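Local coordinates for 3-keto-5-aminohexanoate cleavage protein (Archaeoglobus fulgidus, PDB 3LOT) that probably cleaves beta-keto acids such as 3-keto-5-aminohexanoate, using a zinc ion bound within a TIM-barrel fold, at residues K77-V85 with P297-L306; I9-H19 with G45-R54. All coordinates share one frame; numbering follows the deposited sequence. Where two conformers were deposited one is given.

Contact 1 (K77-V85 with P297-L306)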
loop_
_atom_site.group_PDB
_atom_site.type_symbol
_atom_site.label_atom_id
_atom_site.label_comp_id
_atom_site.label_asym_id
_atom_site.label_seq_id
_atom_site.Cartn_x
_atom_site.Cartn_y
_atom_site.Cartn_z
ATOM N N LYS D 77 13.883 43.199 -5.162
ATOM C CA LYS D 77 14.751 44.246 -4.632
ATOM C C LYS D 77 15.422 43.874 -3.320
ATOM O O LYS D 77 16.564 44.248 -3.088
ATOM C CB LYS D 77 13.975 45.532 -4.378
ATOM C CG LYS D 77 13.752 46.347 -5.614
ATOM C CD LYS D 77 12.989 47.620 -5.252
ATOM C CE LYS D 77 12.371 48.224 -6.490
ATOM N NZ LYS D 77 11.603 49.439 -6.131
ATOM N N GLN D 78 14.693 43.189 -2.446
ATOM C CA GLN D 78 15.189 42.858 -1.118
ATOM C C GLN D 78 15.808 41.461 -1.004
ATOM O O GLN D 78 16.604 41.214 -0.093
ATOM C CB GLN D 78 14.061 42.960 -0.100
ATOM C CG GLN D 78 13.475 44.352 0.001
ATOM C CD GLN D 78 12.506 44.422 1.126
ATOM O OE1 GLN D 78 12.813 43.998 2.213
ATOM N NE2 GLN D 78 11.313 44.930 0.867
ATOM N N SER D 79 15.467 40.541 -1.902
ATOM C CA SER D 79 15.847 39.152 -1.674
ATOM C C SER D 79 16.128 38.402 -2.955
ATOM O O SER D 79 15.536 38.713 -3.991
ATOM C CB SER D 79 14.718 38.461 -0.890
ATOM O OG SER D 79 14.990 37.077 -0.750
ATOM N N ASP D 80 17.035 37.419 -2.888
ATOM C CA ASP D 80 17.290 36.508 -4.013
ATOM C C ASP D 80 16.388 35.259 -4.007
ATOM O O ASP D 80 16.555 34.355 -4.814
ATOM C CB ASP D 80 18.786 36.133 -4.138
ATOM C CG ASP D 80 19.302 35.267 -3.013
ATOM O OD1 ASP D 80 18.620 35.145 -1.987
ATOM O OD2 ASP D 80 20.433 34.706 -3.150
ATOM N N VAL D 81 15.445 35.221 -3.082
ATOM C CA VAL D 81 14.478 34.137 -3.018
ATOM C C VAL D 81 13.866 33.825 -4.373
ATOM O O VAL D 81 13.632 34.737 -5.189
ATOM C CB VAL D 81 13.338 34.471 -2.011
ATOM C CG1 VAL D 81 12.429 35.581 -2.552
ATOM C CG2 VAL D 81 12.547 33.201 -1.646
ATOM N N VAL D 82 13.618 32.535 -4.629
ATOM C CA VAL D 82 12.900 32.130 -5.833
ATOM C C VAL D 82 11.403 32.502 -5.669
ATOM O O VAL D 82 10.755 32.152 -4.677
ATOM C CB VAL D 82 13.094 30.614 -6.165
ATOM C CG1 VAL D 82 12.312 30.208 -7.419
ATOM C CG2 VAL D 82 14.609 30.285 -6.373
ATOM N N ILE D 83 10.898 33.280 -6.619
ATOM C CA ILE D 83 9.532 33.797 -6.566
ATOM C C ILE D 83 8.654 32.958 -7.485
ATOM O O ILE D 83 8.757 33.015 -8.742
ATOM C CB ILE D 83 9.468 35.293 -6.977
ATOM C CG1 ILE D 83 10.402 36.152 -6.076
ATOM C CG2 ILE D 83 7.993 35.726 -6.972
ATOM C CD1 ILE D 83 10.732 37.563 -6.605
ATOM N N ASN D 84 7.871 32.100 -6.861
ATOM C CA ASN D 84 6.938 31.190 -7.544
ATOM C C ASN D 84 5.568 31.864 -7.575
ATOM O O ASN D 84 5.001 32.140 -6.512
ATOM C CB ASN D 84 6.878 29.881 -6.726
ATOM C CG ASN D 84 5.894 28.830 -7.293
ATOM O OD1 ASN D 84 4.807 29.172 -7.729
ATOM N ND2 ASN D 84 6.261 27.533 -7.207
ATOM N N VAL D 85 5.030 32.063 -8.776
ATOM C CA VAL D 85 3.749 32.744 -8.972
ATOM C C VAL D 85 2.598 31.745 -9.231
ATOM O O VAL D 85 2.770 30.757 -9.932
ATOM C CB VAL D 85 3.882 33.704 -10.162
ATOM C CG1 VAL D 85 2.628 34.509 -10.345
ATOM C CG2 VAL D 85 5.085 34.597 -9.939
ATOM N N PRO D 297 18.293 30.000 -1.850
ATOM C CA PRO D 297 17.620 30.224 -3.128
ATOM C C PRO D 297 18.440 29.741 -4.321
ATOM O O PRO D 297 17.891 29.102 -5.240
ATOM C CB PRO D 297 17.397 31.734 -3.123
ATOM C CG PRO D 297 17.132 31.994 -1.641
ATOM C CD PRO D 297 18.173 31.179 -0.968
ATOM N N ASP D 298 19.748 29.957 -4.297
ATOM C CA ASP D 298 20.542 29.523 -5.450
ATOM C C ASP D 298 20.606 27.991 -5.582
ATOM O O ASP D 298 20.643 27.452 -6.704
ATOM C CB ASP D 298 21.915 30.164 -5.458
ATOM C CG ASP D 298 21.867 31.632 -5.945
ATOM O OD1 ASP D 298 20.857 32.083 -6.622
ATOM O OD2 ASP D 298 22.856 32.349 -5.628
ATOM N N GLU D 299 20.562 27.303 -4.440
ATOM C CA GLU D 299 20.452 25.845 -4.406
ATOM C C GLU D 299 19.123 25.369 -4.999
ATOM O O GLU D 299 19.085 24.427 -5.769
ATOM C CB GLU D 299 20.637 25.346 -2.961
ATOM C CG GLU D 299 22.084 25.413 -2.547
ATOM C CD GLU D 299 22.354 25.141 -1.064
ATOM O OE1 GLU D 299 21.440 25.208 -0.230
ATOM O OE2 GLU D 299 23.526 24.863 -0.717
ATOM N N VAL D 300 18.039 26.070 -4.674
ATOM C CA VAL D 300 16.760 25.788 -5.256
ATOM C C VAL D 300 16.866 25.891 -6.800
ATOM O O VAL D 300 16.403 25.011 -7.560
ATOM C CB VAL D 300 15.654 26.742 -4.711
ATOM C CG1 VAL D 300 14.387 26.663 -5.637
ATOM C CG2 VAL D 300 15.313 26.393 -3.211
ATOM N N ARG D 301 17.470 26.972 -7.275
ATOM C CA ARG D 301 17.637 27.157 -8.707
ATOM C C ARG D 301 18.410 25.986 -9.357
ATOM O O ARG D 301 18.053 25.531 -10.453
ATOM C CB ARG D 301 18.333 28.498 -8.975
ATOM C CG ARG D 301 17.432 29.688 -8.721
ATOM C CD ARG D 301 18.103 31.059 -9.044
ATOM N NE ARG D 301 17.087 32.065 -8.755
ATOM C CZ ARG D 301 16.955 32.713 -7.605
ATOM N NH1 ARG D 301 17.859 32.624 -6.650
ATOM N NH2 ARG D 301 15.950 33.550 -7.458
ATOM N N GLU D 302 19.449 25.496 -8.693
ATOM C CA GLU D 302 20.281 24.427 -9.271
ATOM C C GLU D 302 19.521 23.111 -9.180
ATOM O O GLU D 302 19.580 22.291 -10.102
ATOM C CB GLU D 302 21.647 24.359 -8.567
ATOM C CG GLU D 302 22.658 23.362 -9.171
ATOM C CD GLU D 302 22.410 21.901 -8.757
ATOM O OE1 GLU D 302 21.823 21.677 -7.668
ATOM O OE2 GLU D 302 22.774 20.972 -9.527
ATOM N N ILE D 303 18.811 22.901 -8.080
ATOM C CA ILE D 303 18.055 21.676 -7.904
ATOM C C ILE D 303 16.937 21.563 -8.927
ATOM O O ILE D 303 16.827 20.537 -9.573
ATOM C CB ILE D 303 17.456 21.540 -6.486
ATOM C CG1 ILE D 303 18.578 21.345 -5.450
ATOM C CG2 ILE D 303 16.449 20.408 -6.445
ATOM C CD1 ILE D 303 18.115 21.467 -3.996
ATOM N N LEU D 304 16.152 22.613 -9.132
ATOM C CA LEU D 304 15.028 22.567 -10.099
ATOM C C LEU D 304 15.393 23.016 -11.537
ATOM O O LEU D 304 14.552 22.959 -12.436
ATOM C CB LEU D 304 13.907 23.429 -9.582
ATOM C CG LEU D 304 13.448 23.039 -8.177
ATOM C CD1 LEU D 304 12.333 23.995 -7.708
ATOM C CD2 LEU D 304 12.966 21.594 -8.201
ATOM N N GLY D 305 16.628 23.426 -11.775
ATOM C CA GLY D 305 17.045 23.911 -13.107
ATOM C C GLY D 305 16.395 25.217 -13.542
ATOM O O GLY D 305 15.901 25.325 -14.651
ATOM N N LEU D 306 16.383 26.207 -12.649
ATOM C CA LEU D 306 15.676 27.460 -12.887
ATOM C C LEU D 306 16.568 28.461 -13.586
ATOM O O LEU D 306 17.785 28.347 -13.521
ATOM C CB LEU D 306 15.151 28.039 -11.579
ATOM C CG LEU D 306 14.184 27.137 -10.813
ATOM C CD1 LEU D 306 13.578 27.904 -9.617
ATOM C CD2 LEU D 306 13.155 26.673 -11.844
HETATM O O HOH W 1 20.990 31.799 -2.441
HETATM O O HOH W 2 21.764 34.880 -5.405
#

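Contact 2 (I9-H19 with G45-R54). With ZN (zinc ion), chain P.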
loop_
_atom_site.group_PDB
_atom_site.type_symbol
_atom_site.label_atom_id
_atom_site.label_comp_id
_atom_site.label_asym_id
_atom_site.label_seq_id
_atom_site.Cartn_x
_atom_site.Cartn_y
_atom_site.Cartn_z
ATOM N N ILE D 9 14.312 21.613 0.066
ATOM C CA ILE D 9 13.668 22.869 -0.360
ATOM C C ILE D 9 12.446 23.135 0.527
ATOM O O ILE D 9 11.516 22.347 0.549
ATOM C CB ILE D 9 13.240 22.844 -1.852
ATOM C CG1 ILE D 9 14.457 22.559 -2.747
ATOM C CG2 ILE D 9 12.530 24.170 -2.236
ATOM C CD1 ILE D 9 14.128 22.494 -4.277
ATOM N N VAL D 10 12.498 24.187 1.332
ATOM C CA VAL D 10 11.345 24.690 2.057
ATOM C C VAL D 10 10.696 25.870 1.301
ATOM O O VAL D 10 11.339 26.945 1.102
ATOM C CB VAL D 10 11.732 25.118 3.462
ATOM C CG1 VAL D 10 10.446 25.493 4.266
ATOM C CG2 VAL D 10 12.477 23.964 4.209
ATOM N N THR D 11 9.442 25.681 0.872
ATOM C CA THR D 11 8.692 26.717 0.173
ATOM C C THR D 11 7.761 27.375 1.142
ATOM O O THR D 11 7.153 26.689 1.979
ATOM C CB THR D 11 7.868 26.155 -0.993
ATOM O OG1 THR D 11 8.766 25.611 -1.965
ATOM C CG2 THR D 11 7.032 27.297 -1.624
ATOM N N CYS D 12 7.657 28.704 1.102
ATOM C CA CYS D 12 6.650 29.349 1.955
ATOM C C CYS D 12 5.540 29.997 1.134
ATOM O O CYS D 12 5.810 30.892 0.353
ATOM C CB CYS D 12 7.268 30.338 2.936
ATOM S SG CYS D 12 6.067 30.807 4.232
ATOM N N ALA D 13 4.316 29.487 1.290
ATOM C CA ALA D 13 3.133 29.989 0.569
ATOM C C ALA D 13 2.489 31.126 1.371
ATOM O O ALA D 13 1.867 30.905 2.400
ATOM C CB ALA D 13 2.147 28.853 0.294
ATOM N N ILE D 14 2.644 32.348 0.878
ATOM C CA ILE D 14 2.488 33.533 1.721
ATOM C C ILE D 14 1.031 33.904 2.087
ATOM O O ILE D 14 0.760 34.317 3.239
ATOM C CB ILE D 14 3.169 34.760 1.070
ATOM C CG1 ILE D 14 4.686 34.534 0.907
ATOM C CG2 ILE D 14 2.847 36.090 1.829
ATOM C CD1 ILE D 14 5.483 34.230 2.212
ATOM N N THR D 15 0.106 33.807 1.126
ATOM C CA THR D 15 -1.248 34.228 1.404
ATOM C C THR D 15 -2.383 33.450 0.728
ATOM O O THR D 15 -3.453 33.303 1.303
ATOM C CB THR D 15 -1.432 35.786 1.247
ATOM O OG1 THR D 15 -2.699 36.191 1.811
ATOM C CG2 THR D 15 -1.346 36.292 -0.188
ATOM N N GLY D 16 -2.177 33.004 -0.490
ATOM C CA GLY D 16 -3.214 32.237 -1.153
ATOM C C GLY D 16 -4.478 32.997 -1.468
ATOM O O GLY D 16 -4.506 34.263 -1.502
ATOM N N ALA D 17 -5.521 32.197 -1.688
ATOM C CA ALA D 17 -6.828 32.642 -2.052
ATOM C C ALA D 17 -7.925 31.972 -1.230
ATOM O O ALA D 17 -9.122 32.278 -1.431
ATOM C CB ALA D 17 -7.043 32.376 -3.540
ATOM N N ILE D 18 -7.558 31.081 -0.318
ATOM C CA ILE D 18 -8.553 30.286 0.399
ATOM C C ILE D 18 -8.973 31.011 1.664
ATOM O O ILE D 18 -10.158 31.313 1.844
ATOM C CB ILE D 18 -8.053 28.848 0.699
ATOM C CG1 ILE D 18 -8.077 27.977 -0.576
ATOM C CG2 ILE D 18 -8.926 28.196 1.719
ATOM C CD1 ILE D 18 -8.302 28.682 -1.943
ATOM N N HIS D 19 -8.000 31.318 2.508
ATOM C CA HIS D 19 -8.259 32.040 3.748
ATOM C C HIS D 19 -8.697 33.483 3.470
ATOM O O HIS D 19 -8.334 34.083 2.479
ATOM C CB HIS D 19 -7.043 31.974 4.697
ATOM C CG HIS D 19 -6.643 30.584 5.076
ATOM N ND1 HIS D 19 -5.344 30.111 4.942
ATOM C CD2 HIS D 19 -7.379 29.546 5.534
ATOM C CE1 HIS D 19 -5.304 28.848 5.327
ATOM N NE2 HIS D 19 -6.525 28.481 5.688
ATOM N N GLY D 45 14.671 30.878 6.065
ATOM C CA GLY D 45 15.112 29.624 5.462
ATOM C C GLY D 45 14.310 29.141 4.263
ATOM O O GLY D 45 14.648 28.135 3.677
ATOM N N ALA D 46 13.243 29.853 3.894
ATOM C CA ALA D 46 12.474 29.518 2.689
ATOM C C ALA D 46 13.247 29.910 1.463
ATOM O O ALA D 46 13.413 31.106 1.138
ATOM C CB ALA D 46 11.103 30.202 2.659
ATOM N N GLY D 47 13.695 28.897 0.748
ATOM C CA GLY D 47 14.431 29.127 -0.466
ATOM C C GLY D 47 13.520 29.553 -1.604
ATOM O O GLY D 47 14.014 30.098 -2.617
HETATM N N MSE D 48 12.223 29.266 -1.442
HETATM C CA MSE D 48 11.175 29.633 -2.401
HETATM C C MSE D 48 9.941 30.195 -1.674
HETATM O O MSE D 48 9.540 29.699 -0.615
HETATM C CB MSE D 48 10.771 28.421 -3.254
HETATM C CG MSE D 48 9.948 28.780 -4.516
HETATM SE SE MSE D 48 9.945 27.445 -5.976
HETATM C CE MSE D 48 9.725 25.752 -5.003
ATOM N N VAL D 49 9.359 31.235 -2.266
ATOM C CA VAL D 49 8.108 31.786 -1.817
ATOM C C VAL D 49 7.056 31.652 -2.915
ATOM O O VAL D 49 7.338 31.837 -4.113
ATOM C CB VAL D 49 8.231 33.256 -1.351
ATOM C CG1 VAL D 49 9.072 33.317 -0.137
ATOM C CG2 VAL D 49 8.739 34.182 -2.429
ATOM N N HIS D 50 5.840 31.341 -2.489
ATOM C CA HIS D 50 4.726 31.202 -3.406
ATOM C C HIS D 50 3.737 32.351 -3.242
ATOM O O HIS D 50 3.254 32.566 -2.163
ATOM C CB HIS D 50 4.071 29.857 -3.180
ATOM C CG HIS D 50 2.909 29.621 -4.058
ATOM N ND1 HIS D 50 3.006 29.614 -5.433
ATOM C CD2 HIS D 50 1.601 29.415 -3.764
ATOM C CE1 HIS D 50 1.811 29.388 -5.945
ATOM N NE2 HIS D 50 0.953 29.237 -4.955
ATOM N N ILE D 51 3.490 33.082 -4.334
ATOM C CA ILE D 51 2.801 34.381 -4.302
ATOM C C ILE D 51 1.433 34.364 -5.022
ATOM O O ILE D 51 1.341 33.921 -6.180
ATOM C CB ILE D 51 3.702 35.512 -4.921
ATOM C CG1 ILE D 51 5.022 35.672 -4.116
ATOM C CG2 ILE D 51 2.946 36.859 -5.042
ATOM C CD1 ILE D 51 4.881 35.861 -2.597
ATOM N N HIS D 52 0.394 34.777 -4.298
ATOM C CA HIS D 52 -0.861 35.278 -4.865
ATOM C C HIS D 52 -0.988 36.799 -4.648
ATOM O O HIS D 52 -0.386 37.360 -3.738
ATOM C CB HIS D 52 -2.077 34.678 -4.172
ATOM C CG HIS D 52 -2.279 33.210 -4.405
ATOM N ND1 HIS D 52 -3.484 32.685 -4.844
ATOM C CD2 HIS D 52 -1.452 32.156 -4.225
ATOM C CE1 HIS D 52 -3.374 31.376 -4.949
ATOM N NE2 HIS D 52 -2.152 31.033 -4.589
ATOM N N ALA D 53 -1.826 37.433 -5.462
ATOM C CA ALA D 53 -2.216 38.828 -5.259
ATOM C C ALA D 53 -3.578 38.887 -4.549
ATOM O O ALA D 53 -4.418 37.995 -4.707
ATOM C CB ALA D 53 -2.302 39.533 -6.606
ATOM N N ARG D 54 -3.781 39.970 -3.809
ATOM C CA ARG D 54 -5.035 40.314 -3.183
ATOM C C ARG D 54 -5.252 41.821 -3.361
ATOM O O ARG D 54 -4.313 42.622 -3.278
ATOM C CB ARG D 54 -4.982 40.028 -1.701
ATOM C CG ARG D 54 -5.033 38.567 -1.372
ATOM C CD ARG D 54 -4.927 38.381 0.082
ATOM N NE ARG D 54 -5.025 36.972 0.457
ATOM C CZ ARG D 54 -6.148 36.263 0.565
ATOM N NH1 ARG D 54 -7.347 36.755 0.277
ATOM N NH2 ARG D 54 -6.067 35.001 0.898
HETATM ZN ZN ZN P . -1.342 28.885 -4.231
HETATM O O HOH W 3 14.767 26.150 1.708
HETATM O O HOH W 4 0.558 32.938 -1.550
HETATM O O HOH W 5 -5.636 35.842 -3.523
HETATM O O HOH W 6 -9.692 34.829 -0.019
#

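Contact 1 (K77-V85 with P297-L306)
Arg301 reaches from helix 297-304 to the turn that leads into strand 82-85, and its long chain suits both an apolar and a polar partner. The contact begins beyond CB, at CG, which stands anti to the carbonyl carbon (chi1 -72°) and passes 3.7 Å from Val82 CG2. The chain then runs extended to NE, and the same CG2 methyl sits over the centre of the guanidinium face, 3.6 Å from CZ. At the far end NH1 and NH2 both close on one acceptor, Asp80 O, each at 2.8 Å. This oxygen lies in the guanidinium plane, so the fork holds the turn at Asp80 and fixes the rotation of the group. NH1 also forms a salt bridge with Asp298 OD1, and NH2 another with Glu110. Water joins Asp80 OD2 to Asp298 OD2, probably easing the approach of the two carboxylates. Pro297, rigid and compact in the first helical turn, sets its CB 3.2 Å from Asp80 O, while beta-branched Val82 packs between strand and helix, CG2 on Val300 and CG1 tightly against Leu306 CD1 at 3.4 Å. The packing joins a C-terminal helix to the N-terminal end of a strand in a TIM barrel.

Contact 2 (I9-H19 with G45-R54)
The His52 imidazole lies with one face against Gly16 CA, a CH-pi contact centred over the ring, 3.5 Å from its centroid; glycine suits this turn because its phi is positive. The His50 ring meets Ala13 CB at its edge. Both histidines turn NE2 to the zinc ion, at 2.4 Å from His50 and 2.3 Å from His52, and Glu262 adds a further ligand. Asn84, accepting from His50 ND1, is a second-shell residue that fixes the rotation of that ring. The Arg54 guanidinium has Gly16 O over one face, without a hydrogen bond, and at its edge a water bonded to NH1. Also at the edge it grips Thr15 side-on: NE meets Thr15 OG1 at 2.8 Å and NH2 meets Thr15 O at 3.1 Å, the latter in the guanidinium plane. With chi1 at -168° the Thr15 hydroxyl swings to where it can accept from NE; it is also hydrogen-bonded to Pro28 O. A bond from NH2 to His19 O, tilted from that plane, lets one arginine hold two points of the loop after strand 10-13.

Before the loop, the backbones pair in parallel register: Cys12 N to Met48 O, His50 N to Cys12 O and, almost straight at 175°, Ile14 N to His50 O. Thr11 and selenomethionine Met48 share the face that carries His50. On the other face the small side chains of Cys12 and Ala46 meet through their CB atoms, 3.8 Å apart. Ile14 and Ile51 lie side by side.

The two strands begin and end a beta-alpha-beta unit. Helix 31-43 covers the face bearing Cys12 and Ile14, strand 256-259 pairs with the other edge of strand 7-13, and helix 297-304 packs against Ile9 and Met48.

Contact 2 is buried near the centre of the chain, whereas contact 1 is only partly buried and lies farther out. They share a sheet: strands 82-85 and 48-54 are neighbours, with probable hydrogen bonds from Asn84 N to Val49 O and from Ile51 N to Asn84 O. Helix 297-304 also serves both, meeting Val82 in contact 1 and Ile9 in contact 2. Their chemistry follows their places. Contact 2 combines regular parallel strand pairing with metal ligands, while contact 1 pairs helix with strand through apolar side chains, with charged groups and water at its outer side. Each uses an arginine to grip backbone oxygens of a loop or turn.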